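Local coordinates for protein exodeoxyribonuclease III (Neisseria meningitidis, PDB 2JC4) that probably cleaves DNA as a metal-dependent 3'-5' exonuclease of the AP endonuclease/ExoA repair family, using magnesium or manganese, at residues D86-V91 with Y119-W123; M50-V55 with I67-P73. Residue numbers count along the deposited sequence, not the author numbering.

Interaction 1: residues D86-V91 with Y119-W123; sequences DPQRRV and YKEQW
Beside the predicted active site, the loop 86-91 meets helix 115-135. D86 makes an Asx turn in the loop between strands 76-78 and 91-96: its OD1 accepts from Q88 N at 3.0 Å. Q88 and R89 are extended, R90 turns (psi -15°), and V91 starts strand 91-96. Y119 and W123 lie one helical turn apart, with W123 N bonded to Y119 O at 2.9 Å. Both have chi1 t and reach toward the loop. The nearest CA atoms, of D86 and W123, are 9.1 Å apart. Y119 OH donates to D86 OD2 at 2.8 Å and accepts a weak bond from R90 NE at 3.1 Å. R90 NH2 also donates to Q88 OE1 at 2.8 Å. One water gives to D86 OD2 (2.7 Å) and Q88 O (2.9 Å) and takes from W123 NE1 (2.9 Å). Deeper in, V91 CG2 packs on W123 CZ2 at 3.5 Å, and R90 CD lies 3.5 Å from W123 NE1. R90 NH1 bonds to the backbone O of Y105, a predicted active-site residue, and a dihydrogenphosphate ion touches Q88. Such a polar network fits the loop-lined active-site end of the DNase I-like sandwich.

Interaction 2: residues M50-V55 with I67-P73; sequences MGWHCV and IVSRSVP
V55 CG2 packs against I67 CB at 3.9 Å, and V55 CG1 meets P73 CG at 4.0 Å. I92 of strand 91-96, in the other sheet, touches both V55 and I67, while A94 touches P73. On the sheet face of C54 and V68, V68 CG1 lies 4.2 Å from C54 SG and 3.7 Å from W52 CB. Strands 53-55 and 67-69 run antiparallel, with axes 4.8 Å apart at 168°. H53-S69 and V55-I67 are hydrogen-bonded pairs; C54-V68 between them is a non-hydrogen-bonded pair with CA atoms 4.5 Å apart. H53 N donates to S69 O at 2.8 Å and S69 N to H53 O at 2.9 Å. V55 N donates to I67 O at 3.0 Å and I67 N to V55 O at 2.8 Å. This is the open end of the beta hairpin 53-57/65-69, at the edge of one sheet of the DNase I-like sandwich. Before it, G51 has positive phi (95°) and ends a helix in a Schellman motif. W52, chi1 m, turns its ring so that R70 CG sits over the six-membered ring, 3.4 Å from its centroid, a CH-pi contact. H53, also m, takes V72 CG2 over its ring at 3.6 Å from the centroid. Past the strand the chain bends: S69 OG donates to S71 O at 2.6 Å, and S71 OG bonds to S97. At the exposed edge the R70 guanidinium lies over G51 CA, and R70 NE is 2.9 Å from G51 O.

In the fold
Interaction 2 comes first along the chain and belongs to the edge of one sheet; interaction 1 follows, where a loop of the second sheet meets helix 115-135. Their centres are about 25 Å apart. The nearest atoms are about 7 Å apart, so they do not touch. Both are partly buried, but interaction 2 covers 651 Å² against 275 Å². Main-chain pairing and apolar side chains dominate interaction 2, and arginine lies at its exposed edge. In interaction 1 side chains and a water make the polar links, and R90 is buried near the predicted active site. Strand 91-96 relates them: V91 begins it, and I92 and V96 touch side chains of the hairpin.

Interaction 1: residues D86-V91 with Y119-W123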
loop_
_atom_site.group_PDB
_atom_site.type_symbol
_atom_site.label_atom_id
_atom_site.label_comp_id
_atom_site.label_asym_id
_atom_site.label_seq_id
_atom_site.Cartn_x
_atom_site.Cartn_y
_atom_site.Cartn_z
ATOM N N ASP A 86 9.462 10.693 13.811
ATOM C CA ASP A 86 9.186 11.108 12.447
ATOM C C ASP A 86 7.725 11.619 12.421
ATOM O O ASP A 86 6.808 10.895 12.811
ATOM C CB ASP A 86 9.453 9.936 11.474
ATOM C CG ASP A 86 9.121 10.279 10.014
ATOM O OD1 ASP A 86 8.781 11.465 9.720
ATOM O OD2 ASP A 86 9.153 9.317 9.189
ATOM N N PRO A 87 7.516 12.899 12.036
ATOM C CA PRO A 87 6.131 13.418 12.022
ATOM C C PRO A 87 5.291 12.936 10.818
ATOM O O PRO A 87 4.071 13.131 10.786
ATOM C CB PRO A 87 6.331 14.936 11.940
ATOM C CG PRO A 87 7.644 15.088 11.162
ATOM C CD PRO A 87 8.503 13.938 11.665
ATOM N N GLN A 88 5.937 12.333 9.832
ATOM C CA GLN A 88 5.243 11.932 8.603
ATOM C C GLN A 88 4.340 10.719 8.825
ATOM O O GLN A 88 4.784 9.662 9.279
ATOM C CB GLN A 88 6.249 11.659 7.460
ATOM C CG GLN A 88 7.050 12.944 7.085
ATOM C CD GLN A 88 7.768 12.870 5.745
ATOM O OE1 GLN A 88 7.248 12.324 4.757
ATOM N NE2 GLN A 88 8.979 13.414 5.708
ATOM N N ARG A 89 3.073 10.887 8.468
ATOM C CA ARG A 89 2.051 9.886 8.798
ATOM C C ARG A 89 2.043 8.799 7.723
ATOM O O ARG A 89 1.410 8.949 6.701
ATOM C CB ARG A 89 0.695 10.568 8.960
ATOM C CG ARG A 89 0.678 11.639 10.072
ATOM C CD ARG A 89 1.358 11.111 11.364
ATOM N NE ARG A 89 0.985 11.904 12.551
ATOM C CZ ARG A 89 1.723 12.013 13.665
ATOM N NH1 ARG A 89 2.904 11.391 13.791
ATOM N NH2 ARG A 89 1.281 12.777 14.674
ATOM N N ARG A 90 2.761 7.699 7.993
ATOM C CA ARG A 90 3.064 6.688 6.933
ATOM C C ARG A 90 2.785 5.251 7.284
ATOM O O ARG A 90 2.787 4.404 6.392
ATOM C CB ARG A 90 4.536 6.761 6.573
ATOM C CG ARG A 90 4.882 8.048 5.835
ATOM C CD ARG A 90 6.320 8.043 5.493
ATOM N NE ARG A 90 6.681 9.224 4.699
ATOM C CZ ARG A 90 6.515 9.330 3.376
ATOM N NH1 ARG A 90 5.909 8.338 2.699
ATOM N NH2 ARG A 90 6.910 10.447 2.742
ATOM N N VAL A 91 2.592 4.954 8.582
ATOM C CA VAL A 91 2.430 3.544 9.029
ATOM C C VAL A 91 1.294 3.476 10.066
ATOM O O VAL A 91 1.310 4.176 11.097
ATOM C CB VAL A 91 3.737 3.001 9.670
ATOM C CG1 VAL A 91 3.603 1.509 10.092
ATOM C CG2 VAL A 91 4.947 3.189 8.744
ATOM N N TYR A 119 16.514 9.599 3.623
ATOM C CA TYR A 119 15.303 9.403 4.439
ATOM C C TYR A 119 14.682 8.067 4.073
ATOM O O TYR A 119 14.424 7.259 4.952
ATOM C CB TYR A 119 14.326 10.566 4.291
ATOM C CG TYR A 119 12.938 10.410 4.911
ATOM C CD1 TYR A 119 12.758 9.902 6.217
ATOM C CD2 TYR A 119 11.804 10.815 4.196
ATOM C CE1 TYR A 119 11.448 9.773 6.770
ATOM C CE2 TYR A 119 10.527 10.701 4.728
ATOM C CZ TYR A 119 10.360 10.160 6.016
ATOM O OH TYR A 119 9.090 10.075 6.524
ATOM N N LYS A 120 14.478 7.810 2.780
ATOM C CA LYS A 120 13.896 6.541 2.341
ATOM C C LYS A 120 14.652 5.342 2.924
ATOM O O LYS A 120 14.031 4.390 3.406
ATOM C CB LYS A 120 13.852 6.425 0.804
ATOM C CG LYS A 120 12.994 5.266 0.291
ATOM C CD LYS A 120 12.893 5.279 -1.258
ATOM C CE LYS A 120 11.837 4.267 -1.779
ATOM N NZ LYS A 120 11.499 4.472 -3.225
ATOM N N GLU A 121 15.991 5.375 2.844
ATOM C CA GLU A 121 16.823 4.275 3.356
ATOM C C GLU A 121 16.591 4.066 4.843
ATOM O O GLU A 121 16.399 2.948 5.286
ATOM C CB GLU A 121 18.310 4.550 3.078
ATOM C CG GLU A 121 19.287 3.469 3.574
ATOM C CD GLU A 121 20.742 3.850 3.317
ATOM O OE1 GLU A 121 21.042 5.014 2.997
ATOM O OE2 GLU A 121 21.587 2.957 3.421
ATOM N N GLN A 122 16.618 5.149 5.622
ATOM C CA GLN A 122 16.534 5.004 7.087
ATOM C C GLN A 122 15.124 4.539 7.471
ATOM O O GLN A 122 14.944 3.786 8.441
ATOM C CB GLN A 122 16.823 6.350 7.759
ATOM C CG GLN A 122 18.192 7.000 7.373
ATOM C CD GLN A 122 18.311 8.491 7.802
ATOM O OE1 GLN A 122 17.369 9.292 7.662
ATOM N NE2 GLN A 122 19.487 8.858 8.317
ATOM N N TRP A 123 14.136 5.041 6.740
ATOM C CA TRP A 123 12.727 4.752 6.986
ATOM C C TRP A 123 12.467 3.252 6.691
ATOM O O TRP A 123 11.837 2.540 7.479
ATOM C CB TRP A 123 11.842 5.695 6.140
ATOM C CG TRP A 123 10.387 5.572 6.442
ATOM C CD1 TRP A 123 9.654 6.319 7.340
ATOM C CD2 TRP A 123 9.493 4.628 5.881
ATOM N NE1 TRP A 123 8.340 5.895 7.344
ATOM C CE2 TRP A 123 8.229 4.839 6.476
ATOM C CE3 TRP A 123 9.639 3.594 4.959
ATOM C CZ2 TRP A 123 7.123 4.063 6.161
ATOM C CZ3 TRP A 123 8.521 2.831 4.642
ATOM C CH2 TRP A 123 7.289 3.081 5.233
HETATM O O HOH W 1 6.968 7.798 9.122
#

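Interaction 2: residues M50-V55 with I67-P73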
loop_
_atom_site.group_PDB
_atom_site.type_symbol
_atom_site.label_atom_id
_atom_site.label_comp_id
_atom_site.label_asym_id
_atom_site.label_seq_id
_atom_site.Cartn_x
_atom_site.Cartn_y
_atom_site.Cartn_z
ATOM N N MET A 50 -21.798 4.502 6.604
ATOM C CA MET A 50 -21.989 3.430 5.648
ATOM C C MET A 50 -21.791 2.062 6.306
ATOM O O MET A 50 -21.903 1.042 5.662
ATOM C CB MET A 50 -21.021 3.586 4.476
ATOM C CG MET A 50 -21.475 4.580 3.410
ATOM S SD MET A 50 -20.273 4.831 2.071
ATOM C CE MET A 50 -20.458 3.362 1.047
ATOM N N GLY A 51 -21.475 2.055 7.583
ATOM C CA GLY A 51 -21.287 0.797 8.317
ATOM C C GLY A 51 -19.841 0.329 8.396
ATOM O O GLY A 51 -19.583 -0.823 8.750
ATOM N N TRP A 52 -18.900 1.217 8.075
ATOM C CA TRP A 52 -17.477 0.887 8.155
ATOM C C TRP A 52 -16.773 1.464 9.360
ATOM O O TRP A 52 -16.902 2.657 9.647
ATOM C CB TRP A 52 -16.771 1.314 6.866
ATOM C CG TRP A 52 -17.345 0.581 5.690
ATOM C CD1 TRP A 52 -18.472 0.925 4.973
ATOM C CD2 TRP A 52 -16.858 -0.636 5.109
ATOM N NE1 TRP A 52 -18.715 -0.014 3.989
ATOM C CE2 TRP A 52 -17.752 -0.989 4.061
ATOM C CE3 TRP A 52 -15.767 -1.475 5.379
ATOM C CZ2 TRP A 52 -17.555 -2.116 3.257
ATOM C CZ3 TRP A 52 -15.588 -2.598 4.588
ATOM C CH2 TRP A 52 -16.481 -2.911 3.546
ATOM N N HIS A 53 -15.988 0.633 10.043
ATOM C CA HIS A 53 -15.082 1.117 11.098
ATOM C C HIS A 53 -13.792 1.655 10.473
ATOM O O HIS A 53 -13.285 1.073 9.521
ATOM C CB HIS A 53 -14.766 -0.007 12.059
ATOM C CG HIS A 53 -15.977 -0.562 12.743
ATOM N ND1 HIS A 53 -16.651 0.125 13.731
ATOM C CD2 HIS A 53 -16.648 -1.722 12.565
ATOM C CE1 HIS A 53 -17.679 -0.597 14.141
ATOM N NE2 HIS A 53 -17.700 -1.722 13.445
ATOM N N CYS A 54 -13.302 2.791 10.983
ATOM C CA CYS A 54 -12.142 3.460 10.414
ATOM C C CYS A 54 -11.146 3.771 11.492
ATOM O O CYS A 54 -11.538 4.271 12.554
ATOM C CB CYS A 54 -12.555 4.812 9.816
ATOM S SG CYS A 54 -13.778 4.670 8.538
ATOM N N VAL A 55 -9.867 3.493 11.235
ATOM C CA VAL A 55 -8.797 4.078 12.048
ATOM C C VAL A 55 -7.831 4.754 11.101
ATOM O O VAL A 55 -7.681 4.311 9.966
ATOM C CB VAL A 55 -8.074 3.053 12.953
ATOM C CG1 VAL A 55 -9.081 2.461 13.986
ATOM C CG2 VAL A 55 -7.386 1.932 12.127
ATOM N N ILE A 67 -7.107 2.566 7.800
ATOM C CA ILE A 67 -7.606 1.178 7.677
ATOM C C ILE A 67 -9.121 1.217 7.862
ATOM O O ILE A 67 -9.625 1.771 8.848
ATOM C CB ILE A 67 -6.984 0.207 8.696
ATOM C CG1 ILE A 67 -5.469 0.087 8.486
ATOM C CG2 ILE A 67 -7.663 -1.143 8.606
ATOM C CD1 ILE A 67 -4.731 -0.586 9.625
ATOM N N VAL A 68 -9.833 0.655 6.903
ATOM C CA VAL A 68 -11.306 0.751 6.898
ATOM C C VAL A 68 -11.830 -0.675 6.807
ATOM O O VAL A 68 -11.388 -1.434 5.940
ATOM C CB VAL A 68 -11.788 1.569 5.697
ATOM C CG1 VAL A 68 -13.304 1.663 5.694
ATOM C CG2 VAL A 68 -11.119 2.960 5.662
ATOM N N SER A 69 -12.726 -1.070 7.717
ATOM C CA SER A 69 -13.127 -2.471 7.762
ATOM C C SER A 69 -14.517 -2.646 8.356
ATOM O O SER A 69 -14.964 -1.810 9.131
ATOM C CB SER A 69 -12.107 -3.288 8.576
ATOM O OG SER A 69 -11.871 -2.690 9.853
ATOM N N ARG A 70 -15.212 -3.714 7.984
ATOM C CA ARG A 70 -16.512 -3.932 8.631
ATOM C C ARG A 70 -16.332 -4.542 10.020
ATOM O O ARG A 70 -17.185 -4.341 10.886
ATOM C CB ARG A 70 -17.543 -4.635 7.734
ATOM C CG ARG A 70 -18.206 -3.587 6.787
ATOM C CD ARG A 70 -19.657 -3.825 6.440
ATOM N NE ARG A 70 -20.562 -3.283 7.451
ATOM C CZ ARG A 70 -21.853 -3.052 7.241
ATOM N NH1 ARG A 70 -22.371 -3.283 6.037
ATOM N NH2 ARG A 70 -22.617 -2.577 8.226
ATOM N N SER A 71 -15.205 -5.226 10.237
ATOM C CA SER A 71 -14.768 -5.604 11.598
ATOM C C SER A 71 -14.065 -4.446 12.344
ATOM O O SER A 71 -13.346 -3.659 11.747
ATOM C CB SER A 71 -13.845 -6.818 11.534
ATOM O OG SER A 71 -14.592 -7.976 11.188
ATOM N N VAL A 72 -14.247 -4.368 13.656
ATOM C CA VAL A 72 -13.600 -3.336 14.460
ATOM C C VAL A 72 -12.078 -3.600 14.492
ATOM O O VAL A 72 -11.637 -4.712 14.847
ATOM C CB VAL A 72 -14.200 -3.299 15.917
ATOM C CG1 VAL A 72 -13.570 -2.202 16.773
ATOM C CG2 VAL A 72 -15.727 -3.111 15.874
ATOM N N PRO A 73 -11.263 -2.611 14.089
ATOM C CA PRO A 73 -9.818 -2.881 14.178
ATOM C C PRO A 73 -9.331 -2.871 15.646
ATOM O O PRO A 73 -9.674 -1.947 16.400
ATOM C CB PRO A 73 -9.183 -1.726 13.373
ATOM C CG PRO A 73 -10.349 -1.036 12.655
ATOM C CD PRO A 73 -11.537 -1.267 13.551
#